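Local coordinates for protein inositol 2-dehydrogenase (Sinorhizobium meliloti, PDB 4HKT) that catalyses the NAD-dependent oxidation of myo-inositol to scyllo-inosose (2-keto-myo-inositol), the first step of myo-inositol breakdown, at residues F6-A11 against A66-T71; N122-P127 against E300-G305; Y234-R239 against H273-T278. One frame throughout, in Å; residues are numbered along the deposited sequence.

Contact 1 of 3, residues F6-A11 against A66-T71; sequences FGLLGA and AVVICT
With CG anti to its carbonyl carbon (chi1 -77°), F6 sets its ring beside A66 and V68, while L8, whose CG is instead anti to the backbone N (chi1 172°), sends CD1 across to V68 and C70. A66 CB lies 4.1 Å from F6 CE1, over one face of the ring near its rim. V68 divides its two methyls: CG2 meets the ring edge, 3.8 Å from F6 CD1, and CG1 touches L8 CD1. L8 CD1 also rests on C70 SG, again at 3.8 Å. On the opposite face of the sheet L9 and I69 run side by side, and V67 lies next to G7, which has no side chain to set beside it. Between the two faces the strands 6-9 and 66-69 run parallel, their axes 4.6 Å apart at closest approach and 20° from parallel, joined by an alternating ladder: G7 N to A66 O, V68 N to G7 O, L9 N to V68 O, and C70 N to L9 O at 2.7 Å. The ladder thus persists one residue beyond strand 66-69. There G10, probably the first glycine of the Rossmann GxGxxG motif, turns with a positive phi and brings its CA within 3.8 Å of C70 O. Strand 4-9 also pairs with strand 28-34, and strand 66-69 borders strand 89-93, placing this contact inside the parallel Rossmann sheet. Helix 13-24 covers the L8 and V68 side, helix 76-85 covers L9 and V67, and F291 and I295 of helix 281-297 pack on A66.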
loop_
_atom_site.group_PDB
_atom_site.type_symbol
_atom_site.label_atom_id
_atom_site.label_comp_id
_atom_site.label_asym_id
_atom_site.label_seq_id
_atom_site.Cartn_x
_atom_site.Cartn_y
_atom_site.Cartn_z
ATOM N N PHE B 6 -39.272 7.772 -14.730
ATOM C CA PHE B 6 -38.263 7.509 -15.752
ATOM C C PHE B 6 -38.732 6.505 -16.803
ATOM O O PHE B 6 -39.314 5.464 -16.484
ATOM C CB PHE B 6 -36.998 6.924 -15.095
ATOM C CG PHE B 6 -36.136 7.938 -14.400
ATOM C CD1 PHE B 6 -34.978 8.423 -15.004
ATOM C CD2 PHE B 6 -36.468 8.403 -13.138
ATOM C CE1 PHE B 6 -34.188 9.360 -14.363
ATOM C CE2 PHE B 6 -35.684 9.338 -12.488
ATOM C CZ PHE B 6 -34.531 9.812 -13.096
ATOM N N GLY B 7 -38.436 6.813 -18.053
ATOM C CA GLY B 7 -38.477 5.835 -19.116
ATOM C C GLY B 7 -37.042 5.503 -19.448
ATOM O O GLY B 7 -36.222 6.416 -19.553
ATOM N N LEU B 8 -36.746 4.216 -19.605
ATOM C CA LEU B 8 -35.431 3.737 -20.019
ATOM C C LEU B 8 -35.521 3.280 -21.463
ATOM O O LEU B 8 -36.410 2.503 -21.812
ATOM C CB LEU B 8 -34.978 2.562 -19.137
ATOM C CG LEU B 8 -33.705 1.803 -19.533
ATOM C CD1 LEU B 8 -32.527 2.746 -19.680
ATOM C CD2 LEU B 8 -33.369 0.718 -18.518
ATOM N N LEU B 9 -34.596 3.758 -22.294
ATOM C CA LEU B 9 -34.510 3.362 -23.688
ATOM C C LEU B 9 -33.211 2.635 -23.881
ATOM O O LEU B 9 -32.128 3.224 -23.738
ATOM C CB LEU B 9 -34.550 4.569 -24.618
ATOM C CG LEU B 9 -35.588 5.638 -24.304
ATOM C CD1 LEU B 9 -35.558 6.690 -25.395
ATOM C CD2 LEU B 9 -36.978 5.052 -24.182
ATOM N N GLY B 10 -33.320 1.351 -24.199
ATOM C CA GLY B 10 -32.166 0.478 -24.346
ATOM C C GLY B 10 -32.010 -0.432 -23.137
ATOM O O GLY B 10 -31.960 0.037 -21.994
ATOM N N ALA B 11 -31.895 -1.734 -23.394
ATOM C CA ALA B 11 -31.866 -2.743 -22.329
ATOM C C ALA B 11 -30.607 -3.620 -22.335
ATOM O O ALA B 11 -30.612 -4.704 -21.760
ATOM C CB ALA B 11 -33.121 -3.614 -22.419
ATOM N N ALA B 66 -38.733 11.974 -17.386
ATOM C CA ALA B 66 -37.338 11.945 -17.711
ATOM C C ALA B 66 -37.059 10.652 -18.438
ATOM O O ALA B 66 -37.701 9.631 -18.138
ATOM C CB ALA B 66 -36.515 12.019 -16.438
ATOM N N VAL B 67 -36.101 10.699 -19.374
ATOM C CA VAL B 67 -35.626 9.509 -20.071
ATOM C C VAL B 67 -34.139 9.287 -19.891
ATOM O O VAL B 67 -33.373 10.235 -19.748
ATOM C CB VAL B 67 -35.916 9.517 -21.601
ATOM C CG1 VAL B 67 -37.399 9.373 -21.833
ATOM C CG2 VAL B 67 -35.395 10.768 -22.281
ATOM N N VAL B 68 -33.769 8.010 -19.898
ATOM C CA VAL B 68 -32.390 7.572 -19.898
ATOM C C VAL B 68 -32.188 6.885 -21.239
ATOM O O VAL B 68 -32.850 5.886 -21.538
ATOM C CB VAL B 68 -32.127 6.603 -18.737
ATOM C CG1 VAL B 68 -30.764 5.965 -18.873
ATOM C CG2 VAL B 68 -32.242 7.343 -17.401
ATOM N N ILE B 69 -31.289 7.431 -22.049
ATOM C CA ILE B 69 -31.050 6.903 -23.393
ATOM C C ILE B 69 -29.761 6.066 -23.380
ATOM O O ILE B 69 -28.633 6.602 -23.220
ATOM C CB ILE B 69 -30.958 8.015 -24.449
ATOM C CG1 ILE B 69 -32.200 8.902 -24.428
ATOM C CG2 ILE B 69 -30.699 7.411 -25.824
ATOM C CD1 ILE B 69 -32.058 10.207 -25.200
ATOM N N CYS B 70 -29.970 4.755 -23.533
ATOM C CA CYS B 70 -28.938 3.733 -23.551
ATOM C C CYS B 70 -29.031 2.912 -24.845
ATOM O O CYS B 70 -28.595 1.787 -24.874
ATOM C CB CYS B 70 -29.122 2.789 -22.352
ATOM S SG CYS B 70 -29.024 3.685 -20.788
ATOM N N THR B 71 -29.615 3.475 -25.888
ATOM C CA THR B 71 -29.729 2.794 -27.173
ATOM C C THR B 71 -28.409 2.915 -27.937
ATOM O O THR B 71 -27.480 3.572 -27.483
ATOM C CB THR B 71 -30.876 3.414 -27.994
ATOM O OG1 THR B 71 -30.756 4.835 -27.943
ATOM C CG2 THR B 71 -32.238 2.994 -27.442
#

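Contact 2 of 3, residues N122-P127 against E300-G305; sequences NRRFDP and EIAPSG. With EDO (1,2-ethanediol), chain S.
Two connecting loops meet here: the 3-10 turn 122-125, which leads from the last Rossmann strand, 117-120, into helix 127-137, and the loop 300-305, which leads into helix 305-324. R124 and F125 of the turn both rest on P303, at different atoms of its ring. The F125 ring comes to the pyrrolidine tip to tip, CE2 lying 3.5 Å from P303 CD, and its far corner CZ is 3.4 Å from A302 O, which sits at the ring edge near its plane. R124 passes P303 in the opposing direction, its chain extended from CG to NE, with CD 4.1 Å from P303 CB. That same CB lies over one face of the guanidinium, toward its rim. A cis peptide bond joins A302 to P303 and places the A302 carbonyl and the proline CD together against F125. Beyond the proline, the guanidinium edge holds a 1,2-ethanediol, probably from the crystallisation liquor: R124 NH2 bonds to its O2 at 2.6 Å, while the bond from R124 NH1 to the same oxygen is weak. R124 NH2 also forms a salt bridge with D178 of helix 168-184, tying the turn to that helix. Both loops end in helix caps: D126 OD2 accepts from F129 N at the start of helix 127-137, and S304 is the N-cap of helix 305-324. The loop after strand 117-120, the edge strand of the Rossmann sheet, thus packs on a cis-proline that is itself backbone-bonded to V119 of that strand.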
loop_
_atom_site.group_PDB
_atom_site.type_symbol
_atom_site.label_atom_id
_atom_site.label_comp_id
_atom_site.label_asym_id
_atom_site.label_seq_id
_atom_site.Cartn_x
_atom_site.Cartn_y
_atom_site.Cartn_z
ATOM N N ASN B 122 -19.824 9.243 -16.378
ATOM C CA ASN B 122 -20.088 8.779 -15.007
ATOM C C ASN B 122 -18.893 8.902 -14.085
ATOM O O ASN B 122 -19.043 8.980 -12.839
ATOM C CB ASN B 122 -20.538 7.330 -15.039
ATOM C CG ASN B 122 -19.593 6.460 -15.836
ATOM O OD1 ASN B 122 -19.562 6.529 -17.051
ATOM N ND2 ASN B 122 -18.793 5.674 -15.153
ATOM N N ARG B 123 -17.698 8.950 -14.672
ATOM C CA ARG B 123 -16.486 9.032 -13.876
ATOM C C ARG B 123 -16.420 10.292 -13.061
ATOM O O ARG B 123 -15.817 10.302 -12.002
ATOM C CB ARG B 123 -15.232 8.819 -14.726
ATOM C CG ARG B 123 -15.236 7.453 -15.364
ATOM C CD ARG B 123 -14.019 7.238 -16.239
ATOM N NE ARG B 123 -14.255 6.121 -17.146
ATOM C CZ ARG B 123 -13.403 5.712 -18.087
ATOM N NH1 ARG B 123 -12.242 6.341 -18.266
ATOM N NH2 ARG B 123 -13.708 4.665 -18.859
ATOM N N ARG B 124 -17.087 11.333 -13.499
ATOM C CA ARG B 124 -17.151 12.535 -12.712
ATOM C C ARG B 124 -17.926 12.358 -11.367
ATOM O O ARG B 124 -17.836 13.233 -10.515
ATOM C CB ARG B 124 -17.823 13.637 -13.496
ATOM C CG ARG B 124 -17.060 14.212 -14.655
ATOM C CD ARG B 124 -17.817 15.408 -15.137
ATOM N NE ARG B 124 -17.152 16.011 -16.261
ATOM C CZ ARG B 124 -17.072 17.310 -16.460
ATOM N NH1 ARG B 124 -17.645 18.180 -15.604
ATOM N NH2 ARG B 124 -16.428 17.751 -17.531
ATOM N N PHE B 125 -18.700 11.269 -11.228
ATOM C CA PHE B 125 -19.527 10.998 -10.034
ATOM C C PHE B 125 -18.969 9.877 -9.150
ATOM O O PHE B 125 -19.569 9.514 -8.126
ATOM C CB PHE B 125 -20.976 10.684 -10.467
ATOM C CG PHE B 125 -21.651 11.830 -11.123
ATOM C CD1 PHE B 125 -22.076 12.899 -10.378
ATOM C CD2 PHE B 125 -21.820 11.871 -12.503
ATOM C CE1 PHE B 125 -22.689 13.992 -10.978
ATOM C CE2 PHE B 125 -22.440 12.944 -13.101
ATOM C CZ PHE B 125 -22.866 14.019 -12.343
ATOM N N ASP B 126 -17.829 9.308 -9.553
ATOM C CA ASP B 126 -17.135 8.305 -8.747
ATOM C C ASP B 126 -16.674 8.938 -7.427
ATOM O O ASP B 126 -16.084 10.037 -7.446
ATOM C CB ASP B 126 -15.909 7.772 -9.499
ATOM C CG ASP B 126 -15.171 6.745 -8.708
ATOM O OD1 ASP B 126 -15.809 5.696 -8.355
ATOM O OD2 ASP B 126 -13.993 7.020 -8.350
ATOM N N PRO B 127 -16.912 8.258 -6.281
ATOM C CA PRO B 127 -16.530 8.914 -5.013
ATOM C C PRO B 127 -15.035 9.203 -4.902
ATOM O O PRO B 127 -14.657 10.231 -4.356
ATOM C CB PRO B 127 -16.962 7.918 -3.931
ATOM C CG PRO B 127 -17.874 6.963 -4.594
ATOM C CD PRO B 127 -17.493 6.928 -6.057
ATOM N N GLU B 300 -27.743 24.149 -12.780
ATOM C CA GLU B 300 -27.165 23.908 -14.101
ATOM C C GLU B 300 -26.454 22.557 -14.074
ATOM O O GLU B 300 -25.911 22.135 -13.037
ATOM C CB GLU B 300 -26.314 25.085 -14.625
ATOM C CG GLU B 300 -24.873 25.232 -14.163
ATOM C CD GLU B 300 -24.187 26.412 -14.862
ATOM O OE1 GLU B 300 -24.107 26.411 -16.117
ATOM O OE2 GLU B 300 -23.731 27.353 -14.170
ATOM N N ILE B 301 -26.544 21.850 -15.196
ATOM C CA ILE B 301 -26.164 20.432 -15.245
ATOM C C ILE B 301 -24.682 20.340 -15.571
ATOM O O ILE B 301 -24.188 21.102 -16.401
ATOM C CB ILE B 301 -27.005 19.680 -16.309
ATOM C CG1 ILE B 301 -28.453 19.600 -15.829
ATOM C CG2 ILE B 301 -26.454 18.282 -16.599
ATOM C CD1 ILE B 301 -29.400 18.812 -16.722
ATOM N N ALA B 302 -23.997 19.420 -14.891
ATOM C CA ALA B 302 -22.655 18.963 -15.258
ATOM C C ALA B 302 -22.613 17.461 -15.026
ATOM O O ALA B 302 -23.045 17.008 -13.991
ATOM C CB ALA B 302 -21.590 19.642 -14.410
ATOM N N PRO B 303 -22.119 16.673 -15.985
ATOM C CA PRO B 303 -21.659 16.973 -17.333
ATOM C C PRO B 303 -22.810 17.356 -18.288
ATOM O O PRO B 303 -23.819 16.673 -18.380
ATOM C CB PRO B 303 -20.977 15.682 -17.767
ATOM C CG PRO B 303 -21.523 14.632 -16.904
ATOM C CD PRO B 303 -22.160 15.229 -15.718
ATOM N N SER B 304 -22.659 18.488 -18.921
ATOM C CA SER B 304 -23.633 19.028 -19.825
ATOM C C SER B 304 -23.413 18.520 -21.262
ATOM O O SER B 304 -22.437 17.832 -21.578
ATOM C CB SER B 304 -23.456 20.523 -19.844
ATOM O OG SER B 304 -22.185 20.863 -20.438
ATOM N N GLY B 305 -24.303 18.957 -22.130
ATOM C CA GLY B 305 -24.140 18.824 -23.556
ATOM C C GLY B 305 -22.833 19.389 -24.033
ATOM O O GLY B 305 -22.138 18.746 -24.813
HETATM C C1 EDO S . -14.879 21.676 -15.600
HETATM O O1 EDO S . -15.355 20.832 -14.543
HETATM C C2 EDO S . -14.966 20.954 -16.955
HETATM O O2 EDO S . -16.272 20.369 -17.160
#

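Contact 3 of 3, residues Y234-R239 against H273-T278; sequences YGYDQR and HDFFMT
The backbones of G235-Y236 and H273-F275 run close together, CA atoms of G235 and D274 5.1 Å apart, and Y236 N donates to H273 O at 2.9 Å. Water 1 adds a second link, giving a hydrogen to Y236 O and accepting one from H273 N. G235, at a positive phi of 106°, allows the chain to pass H273 O closely. From here Y236 extends with CG anti to its backbone N (chi1 -165°), which carries the ring over to F275 and F276. F275 presents its edge to one face of Y236 in a T-shaped stack: CD1 stands over the ring centre, the planes meet at 83°, and the centroids are 4.8 Å apart. Q238 CD lies over the opposite face of Y236, toward its rim. Along its other side Y236 CE2 reaches 3.9 Å from F276 CB, at the start of helix 276-279. The F276 ring in turn lies with CD2 over the centre of the F275 ring. H273 ND1 and T278 OG1 share a hydrogen bond across the start of this helix, while D274 O is buried without a polar partner. R13 and I14 of helix 13-24 pack on F275 and F276, making this aromatic cluster a place where the loop and short helix packed beside strand 237-244 meet helix 13-24, which begins within the probable glycine-rich motif of the Rossmann fold.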
loop_
_atom_site.group_PDB
_atom_site.type_symbol
_atom_site.label_atom_id
_atom_site.label_comp_id
_atom_site.label_asym_id
_atom_site.label_seq_id
_atom_site.Cartn_x
_atom_site.Cartn_y
_atom_site.Cartn_z
ATOM N N TYR B 234 -5.098 -7.864 -15.797
ATOM C CA TYR B 234 -5.388 -7.570 -14.394
ATOM C C TYR B 234 -6.708 -6.802 -14.158
ATOM O O TYR B 234 -7.082 -6.496 -13.009
ATOM C CB TYR B 234 -4.173 -6.876 -13.754
ATOM C CG TYR B 234 -3.588 -5.744 -14.568
ATOM C CD1 TYR B 234 -4.029 -4.454 -14.385
ATOM C CD2 TYR B 234 -2.606 -5.973 -15.539
ATOM C CE1 TYR B 234 -3.522 -3.409 -15.142
ATOM C CE2 TYR B 234 -2.076 -4.928 -16.298
ATOM C CZ TYR B 234 -2.550 -3.654 -16.083
ATOM O OH TYR B 234 -2.046 -2.596 -16.783
ATOM N N GLY B 235 -7.465 -6.535 -15.216
ATOM C CA GLY B 235 -8.767 -5.899 -15.056
ATOM C C GLY B 235 -8.824 -4.420 -15.470
ATOM O O GLY B 235 -8.015 -3.940 -16.265
ATOM N N TYR B 236 -9.835 -3.732 -14.965
ATOM C CA TYR B 236 -10.211 -2.432 -15.419
ATOM C C TYR B 236 -9.364 -1.376 -14.691
ATOM O O TYR B 236 -9.618 -1.054 -13.530
ATOM C CB TYR B 236 -11.688 -2.224 -15.157
ATOM C CG TYR B 236 -12.374 -1.076 -15.868
ATOM C CD1 TYR B 236 -11.929 -0.605 -17.110
ATOM C CD2 TYR B 236 -13.527 -0.499 -15.319
ATOM C CE1 TYR B 236 -12.607 0.398 -17.771
ATOM C CE2 TYR B 236 -14.210 0.491 -15.965
ATOM C CZ TYR B 236 -13.753 0.937 -17.190
ATOM O OH TYR B 236 -14.454 1.918 -17.825
ATOM N N ASP B 237 -8.324 -0.915 -15.366
ATOM C CA ASP B 237 -7.354 0.021 -14.797
ATOM C C ASP B 237 -7.857 1.437 -14.980
ATOM O O ASP B 237 -8.097 1.848 -16.070
ATOM C CB ASP B 237 -5.993 -0.190 -15.492
ATOM C CG ASP B 237 -4.834 0.504 -14.786
ATOM O OD1 ASP B 237 -5.045 1.300 -13.819
ATOM O OD2 ASP B 237 -3.695 0.248 -15.234
ATOM N N GLN B 238 -8.081 2.153 -13.892
ATOM C CA GLN B 238 -8.678 3.469 -13.943
ATOM C C GLN B 238 -7.976 4.343 -12.925
ATOM O O GLN B 238 -8.410 4.451 -11.781
ATOM C CB GLN B 238 -10.190 3.420 -13.598
ATOM C CG GLN B 238 -11.064 2.566 -14.508
ATOM C CD GLN B 238 -11.403 3.290 -15.770
ATOM O OE1 GLN B 238 -12.358 4.061 -15.817
ATOM N NE2 GLN B 238 -10.638 3.038 -16.820
ATOM N N ARG B 239 -6.876 4.969 -13.331
ATOM C CA ARG B 239 -6.112 5.825 -12.421
ATOM C C ARG B 239 -6.062 7.259 -12.868
ATOM O O ARG B 239 -6.054 7.548 -14.054
ATOM C CB ARG B 239 -4.705 5.312 -12.298
ATOM C CG ARG B 239 -4.608 4.111 -11.383
ATOM C CD ARG B 239 -3.188 3.602 -11.464
ATOM N NE ARG B 239 -2.959 2.798 -12.651
ATOM C CZ ARG B 239 -1.780 2.668 -13.270
ATOM N NH1 ARG B 239 -0.724 3.348 -12.867
ATOM N NH2 ARG B 239 -1.660 1.860 -14.318
ATOM N N HIS B 273 -11.634 -4.795 -10.759
ATOM C CA HIS B 273 -12.951 -5.040 -11.295
ATOM C C HIS B 273 -12.857 -5.466 -12.753
ATOM O O HIS B 273 -11.979 -4.981 -13.511
ATOM C CB HIS B 273 -13.807 -3.771 -11.217
ATOM C CG HIS B 273 -14.222 -3.374 -9.828
ATOM N ND1 HIS B 273 -15.368 -3.859 -9.222
ATOM C CD2 HIS B 273 -13.681 -2.494 -8.956
ATOM C CE1 HIS B 273 -15.507 -3.294 -8.036
ATOM N NE2 HIS B 273 -14.495 -2.463 -7.853
ATOM N N ASP B 274 -13.750 -6.360 -13.177
ATOM C CA ASP B 274 -13.779 -6.755 -14.576
ATOM C C ASP B 274 -13.994 -5.538 -15.436
ATOM O O ASP B 274 -13.140 -5.240 -16.272
ATOM C CB ASP B 274 -14.864 -7.791 -14.880
ATOM C CG ASP B 274 -14.576 -9.137 -14.235
ATOM O OD1 ASP B 274 -13.392 -9.450 -14.015
ATOM O OD2 ASP B 274 -15.538 -9.853 -13.927
ATOM N N PHE B 275 -15.112 -4.829 -15.235
ATOM C CA PHE B 275 -15.430 -3.684 -16.127
ATOM C C PHE B 275 -16.287 -2.620 -15.412
ATOM O O PHE B 275 -16.323 -2.570 -14.180
ATOM C CB PHE B 275 -16.064 -4.196 -17.439
ATOM C CG PHE B 275 -15.765 -3.351 -18.683
ATOM C CD1 PHE B 275 -14.860 -2.271 -18.677
ATOM C CD2 PHE B 275 -16.408 -3.655 -19.880
ATOM C CE1 PHE B 275 -14.628 -1.520 -19.839
ATOM C CE2 PHE B 275 -16.169 -2.921 -21.038
ATOM C CZ PHE B 275 -15.282 -1.854 -21.018
ATOM N N PHE B 276 -16.925 -1.737 -16.171
ATOM C CA PHE B 276 -17.602 -0.596 -15.583
ATOM C C PHE B 276 -18.787 -1.013 -14.711
ATOM O O PHE B 276 -19.132 -0.305 -13.764
ATOM C CB PHE B 276 -18.036 0.394 -16.679
ATOM C CG PHE B 276 -18.994 -0.187 -17.688
ATOM C CD1 PHE B 276 -20.339 -0.425 -17.346
ATOM C CD2 PHE B 276 -18.558 -0.520 -18.981
ATOM C CE1 PHE B 276 -21.209 -0.980 -18.272
ATOM C CE2 PHE B 276 -19.440 -1.066 -19.910
ATOM C CZ PHE B 276 -20.761 -1.292 -19.556
HETATM N N MSE B 277 -19.372 -2.176 -15.018
HETATM C CA MSE B 277 -20.567 -2.669 -14.341
HETATM C C MSE B 277 -20.375 -2.645 -12.855
HETATM O O MSE B 277 -21.240 -2.154 -12.138
HETATM C CB MSE B 277 -20.967 -4.091 -14.764
HETATM C CG MSE B 277 -21.431 -4.202 -16.229
HETATM SE SE MSE B 277 -19.942 -4.235 -17.536
HETATM C CE MSE B 277 -19.154 -5.991 -17.042
ATOM N N THR B 278 -19.271 -3.183 -12.358
ATOM C CA THR B 278 -19.065 -3.161 -10.917
ATOM C C THR B 278 -18.136 -2.065 -10.457
ATOM O O THR B 278 -18.253 -1.640 -9.328
ATOM C CB THR B 278 -18.605 -4.491 -10.307
ATOM O OG1 THR B 278 -17.454 -4.967 -10.985
ATOM C CG2 THR B 278 -19.729 -5.541 -10.334
HETATM O O HOH W 1 -11.305 -1.629 -11.290
#

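Overall arrangement
Along the chain contact 1 comes first, and contact 3 is nested within the loop that contact 2 closes. Contact 1 lies inside the parallel Rossmann sheet; contact 2 follows that sheet's outermost strand, 117-120, and contact 3 joins the start of strand 237-244 of the mixed sheet to the loop and helix 276-279. The centres of contacts 1 and 2 are about 18 Å apart. Contact 3 has its centre about 24 Å from that of contact 1 and about 19 Å from that of contact 2. Only contacts 2 and 3 touch, through R123, whose guanidinium packs against Q238 and Y236. Helix 13-24 packs on both contacts 1 and 3, and helix 281-297 on contacts 1 and 2, consistent with the Rossmann part and the rest of the chain packing together at more than one place.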